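PDB 1X3L: hypothetical protein PH0495 from Pyrococcus horikoshii, which catalyses the ATP-dependent, magnesium-requiring phosphorylation of D-glycerate to 2-phosphoglycerate, and can also take phosphate from other nucleotides or pyrophosphate. Local coordinates for residues I129-S134 with I205-T210; G189-S195 with V260-A266. All coordinates share one frame; numbering follows the deposited sequence.

Interaction 1 (I129-S134 with I205-T210); sequences ISGGGS and IASGPT. With SO4 (sulfate ion), chain B.
Ile129 meets residues 205-210 with both arms of its side chain: chi1 of -50° sets CG2 opposite the backbone N, over Ile205 and Ala206, while an extended chi2 of 175° carries CD1 on toward Pro209 and Thr210. CG2 lies 3.8 Å from CB of Ala206, and CD1 comes within 4.0 Å of CG of Pro209. A forked aliphatic residue suits this place because its two branches reach three apolar neighbours, Ile205, Ala206 and Pro209. With an alanine here, both branches would go, which would probably leave all three without this apolar partner and let residues 205-210 shift. Ala206 also sets its CB 3.8 Å from CA of Gly133, where a side chain on the glycine would collide with that methyl. At Gly132 the positive phi of 86° would press a CB into the carbonyl O of the residue before it, so only a residue without one fits easily. Farther along, the hydroxyls of Ser134 and Ser207 share a hydrogen bond, OG to OG 2.9 Å, and Arg170 also binds Ser207 OG. Between the segments sits a sulfate, probably from the crystallisation liquor. Gly132 N, at the N-cap of helix 133-136, donates to O4 at 2.9 Å; Ser134 N donates to O3 at 2.9 Å, and Ala206 N from the other segment to O1 at 2.7 Å. Three backbone N-H groups thus grip three oxygens of one anion beside a helix N-terminus, an arrangement consistent with a phosphate-binding site in a kinase whose predicted substrate-binding Lys58 is nearby.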
loop_
_atom_site.group_PDB
_atom_site.type_symbol
_atom_site.label_atom_id
_atom_site.label_comp_id
_atom_site.label_asym_id
_atom_site.label_seq_id
_atom_site.Cartn_x
_atom_site.Cartn_y
_atom_site.Cartn_z
ATOM N N ILE A 129 -5.238 -8.957 -4.318
ATOM C CA ILE A 129 -4.110 -8.159 -4.774
ATOM C C ILE A 129 -3.359 -7.382 -3.688
ATOM O O ILE A 129 -3.959 -6.726 -2.835
ATOM C CB ILE A 129 -4.581 -7.162 -5.858
ATOM C CG1 ILE A 129 -5.392 -7.905 -6.926
ATOM C CG2 ILE A 129 -3.378 -6.473 -6.499
ATOM C CD1 ILE A 129 -6.012 -6.994 -7.996
ATOM N N SER A 130 -2.033 -7.470 -3.736
ATOM C CA SER A 130 -1.168 -6.765 -2.795
ATOM C C SER A 130 0.074 -6.273 -3.535
ATOM O O SER A 130 0.180 -6.438 -4.752
ATOM C CB SER A 130 -0.783 -7.663 -1.614
ATOM O OG SER A 130 -0.292 -8.920 -2.043
ATOM N N GLY A 131 1.002 -5.663 -2.802
ATOM C CA GLY A 131 2.206 -5.125 -3.411
ATOM C C GLY A 131 3.083 -6.111 -4.157
ATOM O O GLY A 131 3.194 -7.273 -3.770
ATOM N N GLY A 132 3.703 -5.637 -5.236
ATOM C CA GLY A 132 4.583 -6.480 -6.030
ATOM C C GLY A 132 3.905 -7.312 -7.109
ATOM O O GLY A 132 4.563 -8.079 -7.818
ATOM N N GLY A 133 2.591 -7.159 -7.241
ATOM C CA GLY A 133 1.854 -7.917 -8.235
ATOM C C GLY A 133 2.263 -7.745 -9.691
ATOM O O GLY A 133 2.022 -8.640 -10.501
ATOM N N SER A 134 2.874 -6.618 -10.041
ATOM C CA SER A 134 3.277 -6.389 -11.429
ATOM C C SER A 134 4.361 -7.342 -11.923
ATOM O O SER A 134 4.259 -7.880 -13.026
ATOM C CB SER A 134 3.753 -4.947 -11.627
ATOM O OG SER A 134 2.672 -4.039 -11.550
ATOM N N ILE A 205 -1.703 -0.080 -8.813
ATOM C CA ILE A 205 -1.441 -1.294 -8.039
ATOM C C ILE A 205 -1.435 -2.565 -8.895
ATOM O O ILE A 205 -2.460 -2.957 -9.459
ATOM C CB ILE A 205 -2.461 -1.443 -6.888
ATOM C CG1 ILE A 205 -2.384 -0.213 -5.973
ATOM C CG2 ILE A 205 -2.167 -2.705 -6.096
ATOM C CD1 ILE A 205 -3.374 -0.230 -4.827
ATOM N N ALA A 206 -0.264 -3.197 -8.983
ATOM C CA ALA A 206 -0.070 -4.415 -9.766
ATOM C C ALA A 206 -0.419 -4.173 -11.232
ATOM O O ALA A 206 -0.608 -5.115 -12.000
ATOM C CB ALA A 206 -0.924 -5.553 -9.206
ATOM N N SER A 207 -0.497 -2.900 -11.608
ATOM C CA SER A 207 -0.826 -2.502 -12.972
ATOM C C SER A 207 -2.300 -2.708 -13.312
ATOM O O SER A 207 -2.654 -2.973 -14.459
ATOM C CB SER A 207 0.063 -3.245 -13.971
ATOM O OG SER A 207 1.410 -2.819 -13.843
ATOM N N GLY A 208 -3.146 -2.578 -12.291
ATOM C CA GLY A 208 -4.586 -2.702 -12.448
ATOM C C GLY A 208 -5.121 -3.813 -13.328
ATOM O O GLY A 208 -5.769 -3.540 -14.340
ATOM N N PRO A 209 -4.888 -5.081 -12.958
ATOM C CA PRO A 209 -5.369 -6.218 -13.745
ATOM C C PRO A 209 -6.894 -6.385 -13.718
ATOM O O PRO A 209 -7.456 -7.083 -14.564
ATOM C CB PRO A 209 -4.636 -7.406 -13.115
ATOM C CG PRO A 209 -4.516 -6.989 -11.673
ATOM C CD PRO A 209 -4.096 -5.537 -11.799
ATOM N N THR A 210 -7.562 -5.747 -12.756
ATOM C CA THR A 210 -9.021 -5.846 -12.648
ATOM C C THR A 210 -9.745 -4.492 -12.697
ATOM O O THR A 210 -10.940 -4.407 -12.400
ATOM C CB THR A 210 -9.453 -6.568 -11.343
ATOM O OG1 THR A 210 -9.167 -5.733 -10.212
ATOM C CG2 THR A 210 -8.710 -7.886 -11.187
HETATM S S SO4 B . 3.374 -2.947 -7.887
HETATM O O1 SO4 B . 2.259 -2.328 -8.623
HETATM O O2 SO4 B . 4.564 -2.092 -8.028
HETATM O O3 SO4 B . 3.660 -4.290 -8.424
HETATM O O4 SO4 B . 3.020 -3.070 -6.462
#

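Interaction 2 (G189-S195 with V260-A266). With EDO (1,2-ethanediol), chain D.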
loop_
_atom_site.group_PDB
_atom_site.type_symbol
_atom_site.label_atom_id
_atom_site.label_comp_id
_atom_site.label_asym_id
_atom_site.label_seq_id
_atom_site.Cartn_x
_atom_site.Cartn_y
_atom_site.Cartn_z
ATOM N N GLY A 189 -16.676 -11.833 -10.006
ATOM C CA GLY A 189 -15.343 -11.543 -9.520
ATOM C C GLY A 189 -15.351 -10.630 -8.307
ATOM O O GLY A 189 -15.899 -9.524 -8.348
ATOM N N ILE A 190 -14.758 -11.095 -7.212
ATOM C CA ILE A 190 -14.673 -10.290 -6.002
ATOM C C ILE A 190 -13.191 -9.990 -5.791
ATOM O O ILE A 190 -12.415 -10.870 -5.430
ATOM C CB ILE A 190 -15.265 -11.037 -4.782
ATOM C CG1 ILE A 190 -16.768 -11.244 -4.992
ATOM C CG2 ILE A 190 -15.016 -10.239 -3.506
ATOM C CD1 ILE A 190 -17.476 -11.968 -3.855
ATOM N N VAL A 191 -12.805 -8.742 -6.038
ATOM C CA VAL A 191 -11.415 -8.326 -5.919
ATOM C C VAL A 191 -11.133 -7.607 -4.610
ATOM O O VAL A 191 -11.781 -6.612 -4.289
ATOM C CB VAL A 191 -11.031 -7.392 -7.093
ATOM C CG1 VAL A 191 -9.547 -7.057 -7.044
ATOM C CG2 VAL A 191 -11.386 -8.062 -8.419
ATOM N N LEU A 192 -10.174 -8.131 -3.850
ATOM C CA LEU A 192 -9.784 -7.532 -2.582
ATOM C C LEU A 192 -8.379 -6.965 -2.779
ATOM O O LEU A 192 -7.440 -7.691 -3.115
ATOM C CB LEU A 192 -9.804 -8.580 -1.464
ATOM C CG LEU A 192 -11.124 -9.360 -1.324
ATOM C CD1 LEU A 192 -11.059 -10.256 -0.089
ATOM C CD2 LEU A 192 -12.304 -8.386 -1.216
ATOM N N ILE A 193 -8.242 -5.664 -2.570
ATOM C CA ILE A 193 -6.964 -4.996 -2.782
ATOM C C ILE A 193 -6.399 -4.289 -1.548
ATOM O O ILE A 193 -7.138 -3.730 -0.741
ATOM C CB ILE A 193 -7.104 -3.951 -3.912
ATOM C CG1 ILE A 193 -7.745 -4.607 -5.137
ATOM C CG2 ILE A 193 -5.741 -3.370 -4.271
ATOM C CD1 ILE A 193 -8.183 -3.622 -6.214
ATOM N N ILE A 194 -5.078 -4.332 -1.417
ATOM C CA ILE A 194 -4.378 -3.663 -0.329
ATOM C C ILE A 194 -3.528 -2.616 -1.028
ATOM O O ILE A 194 -2.805 -2.933 -1.969
ATOM C CB ILE A 194 -3.469 -4.626 0.460
ATOM C CG1 ILE A 194 -4.333 -5.614 1.248
ATOM C CG2 ILE A 194 -2.563 -3.824 1.419
ATOM C CD1 ILE A 194 -3.538 -6.627 2.047
ATOM N N SER A 195 -3.617 -1.371 -0.576
ATOM C CA SER A 195 -2.888 -0.289 -1.217
ATOM C C SER A 195 -1.713 0.310 -0.464
ATOM O O SER A 195 -1.864 0.774 0.662
ATOM C CB SER A 195 -3.850 0.843 -1.558
ATOM O OG SER A 195 -3.136 1.931 -2.107
ATOM N N VAL A 260 -17.714 -7.947 -11.990
ATOM C CA VAL A 260 -16.428 -7.879 -11.292
ATOM C C VAL A 260 -16.432 -6.657 -10.376
ATOM O O VAL A 260 -16.559 -5.523 -10.836
ATOM C CB VAL A 260 -15.241 -7.777 -12.284
ATOM C CG1 VAL A 260 -13.921 -7.693 -11.515
ATOM C CG2 VAL A 260 -15.230 -8.988 -13.204
ATOM N N HIS A 261 -16.284 -6.901 -9.079
ATOM C CA HIS A 261 -16.314 -5.838 -8.086
ATOM C C HIS A 261 -14.980 -5.654 -7.373
ATOM O O HIS A 261 -14.403 -6.602 -6.850
ATOM C CB HIS A 261 -17.401 -6.153 -7.062
ATOM C CG HIS A 261 -18.707 -6.540 -7.680
ATOM N ND1 HIS A 261 -19.671 -5.617 -8.025
ATOM C CD2 HIS A 261 -19.191 -7.747 -8.055
ATOM C CE1 HIS A 261 -20.692 -6.239 -8.585
ATOM N NE2 HIS A 261 -20.427 -7.533 -8.615
ATOM N N ASN A 262 -14.507 -4.416 -7.348
ATOM C CA ASN A 262 -13.246 -4.092 -6.705
ATOM C C ASN A 262 -13.468 -3.482 -5.328
ATOM O O ASN A 262 -14.246 -2.542 -5.171
ATOM C CB ASN A 262 -12.451 -3.134 -7.590
ATOM C CG ASN A 262 -11.928 -3.807 -8.846
ATOM O OD1 ASN A 262 -11.027 -4.643 -8.783
ATOM N ND2 ASN A 262 -12.499 -3.454 -9.993
ATOM N N PHE A 263 -12.783 -4.042 -4.337
ATOM C CA PHE A 263 -12.872 -3.580 -2.958
ATOM C C PHE A 263 -11.469 -3.292 -2.429
ATOM O O PHE A 263 -10.566 -4.121 -2.552
ATOM C CB PHE A 263 -13.509 -4.653 -2.065
ATOM C CG PHE A 263 -14.899 -5.053 -2.481
ATOM C CD1 PHE A 263 -16.009 -4.338 -2.030
ATOM C CD2 PHE A 263 -15.100 -6.146 -3.321
ATOM C CE1 PHE A 263 -17.301 -4.710 -2.410
ATOM C CE2 PHE A 263 -16.385 -6.529 -3.707
ATOM C CZ PHE A 263 -17.488 -5.811 -3.250
ATOM N N LEU A 264 -11.284 -2.111 -1.854
ATOM C CA LEU A 264 -10.006 -1.746 -1.267
ATOM C C LEU A 264 -10.226 -2.092 0.207
ATOM O O LEU A 264 -11.053 -1.466 0.875
ATOM C CB LEU A 264 -9.747 -0.243 -1.458
ATOM C CG LEU A 264 -8.428 0.335 -0.923
ATOM C CD1 LEU A 264 -7.239 -0.414 -1.513
ATOM C CD2 LEU A 264 -8.353 1.824 -1.269
ATOM N N ILE A 265 -9.507 -3.093 0.711
ATOM C CA ILE A 265 -9.708 -3.530 2.094
ATOM C C ILE A 265 -8.625 -3.180 3.112
ATOM O O ILE A 265 -8.768 -3.459 4.302
ATOM C CB ILE A 265 -9.953 -5.050 2.143
ATOM C CG1 ILE A 265 -8.670 -5.802 1.772
ATOM C CG2 ILE A 265 -11.074 -5.415 1.171
ATOM C CD1 ILE A 265 -8.721 -7.285 2.069
ATOM N N ALA A 266 -7.534 -2.584 2.651
ATOM C CA ALA A 266 -6.464 -2.177 3.557
ATOM C C ALA A 266 -5.812 -0.996 2.874
ATOM O O ALA A 266 -5.473 -1.067 1.691
ATOM C CB ALA A 266 -5.457 -3.314 3.764
HETATM C C1 EDO D . -14.442 -4.006 -13.190
HETATM O O1 EDO D . -15.878 -3.941 -13.126
HETATM C C2 EDO D . -13.853 -2.613 -13.431
HETATM O O2 EDO D . -14.226 -1.729 -12.369
#
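Gly189 O accepts an almost straight bond from His261 N, at 2.8 Å and 176°, and Val191 then bonds in both directions, its N to His261 O and its O to Phe263 N. Ile193 repeats this pattern with Phe263 O and Ile265 N. At Ile194 the register slips by one residue, a beta bulge that pairs it with Ala266, and Ser195 N closes the series on Ala266 O at 2.9 Å. Side chains alternate between the faces. Ile190 lays CG2 4.0 Å from CE2 of Phe263, while Leu192 CD2 lies equally close to CB of that phenylalanine; isoleucine and leucine suit the buried strand 188-194, and the phenylalanine meets them from the edge strand. Val191 and Asn262 point the same way, and chi1 of -70° swings the amide back until OD1 is 3.2 Å from Val191 CB. Strands 188-194 and 260-266 are neighbours in the six-stranded parallel sheet, of order 3-2-1-4-5-6, as in Rossmann-like alpha/beta folds. Farther out, Thr210 probably helps to hold the Asn262 amide's rotation, Asp200 and Val197 N hold the hydroxyl of Ser195, and Val27 of helix 23-30 packs on Leu192 and Ile265.

In the fold
Interactions 1 and 2, their centres 11 Å apart, are both built on one parallel sheet, in which strands 124-129, 188-194 and 260-266 are consecutive neighbours: interaction 2 lies within it, interaction 1 where the chain leaves strand 124-129 and in the loop after strand 188-194. Their segments alternate along the chain: 129-134, 189-195, 205-210, then 260-266. Ile129 bonds through its N to Leu192 O at 2.8 Å, while Thr210 probably hydrogen-bonds Asn262 on the edge strand, OG1 to OD1 2.6 Å. Ile205 also packs against Ser195. Strand 124-129 runs on into the turn that holds the sulfate, placing that anion site at the C-terminal end of the sheet, where alpha/beta enzymes commonly bind their ligands.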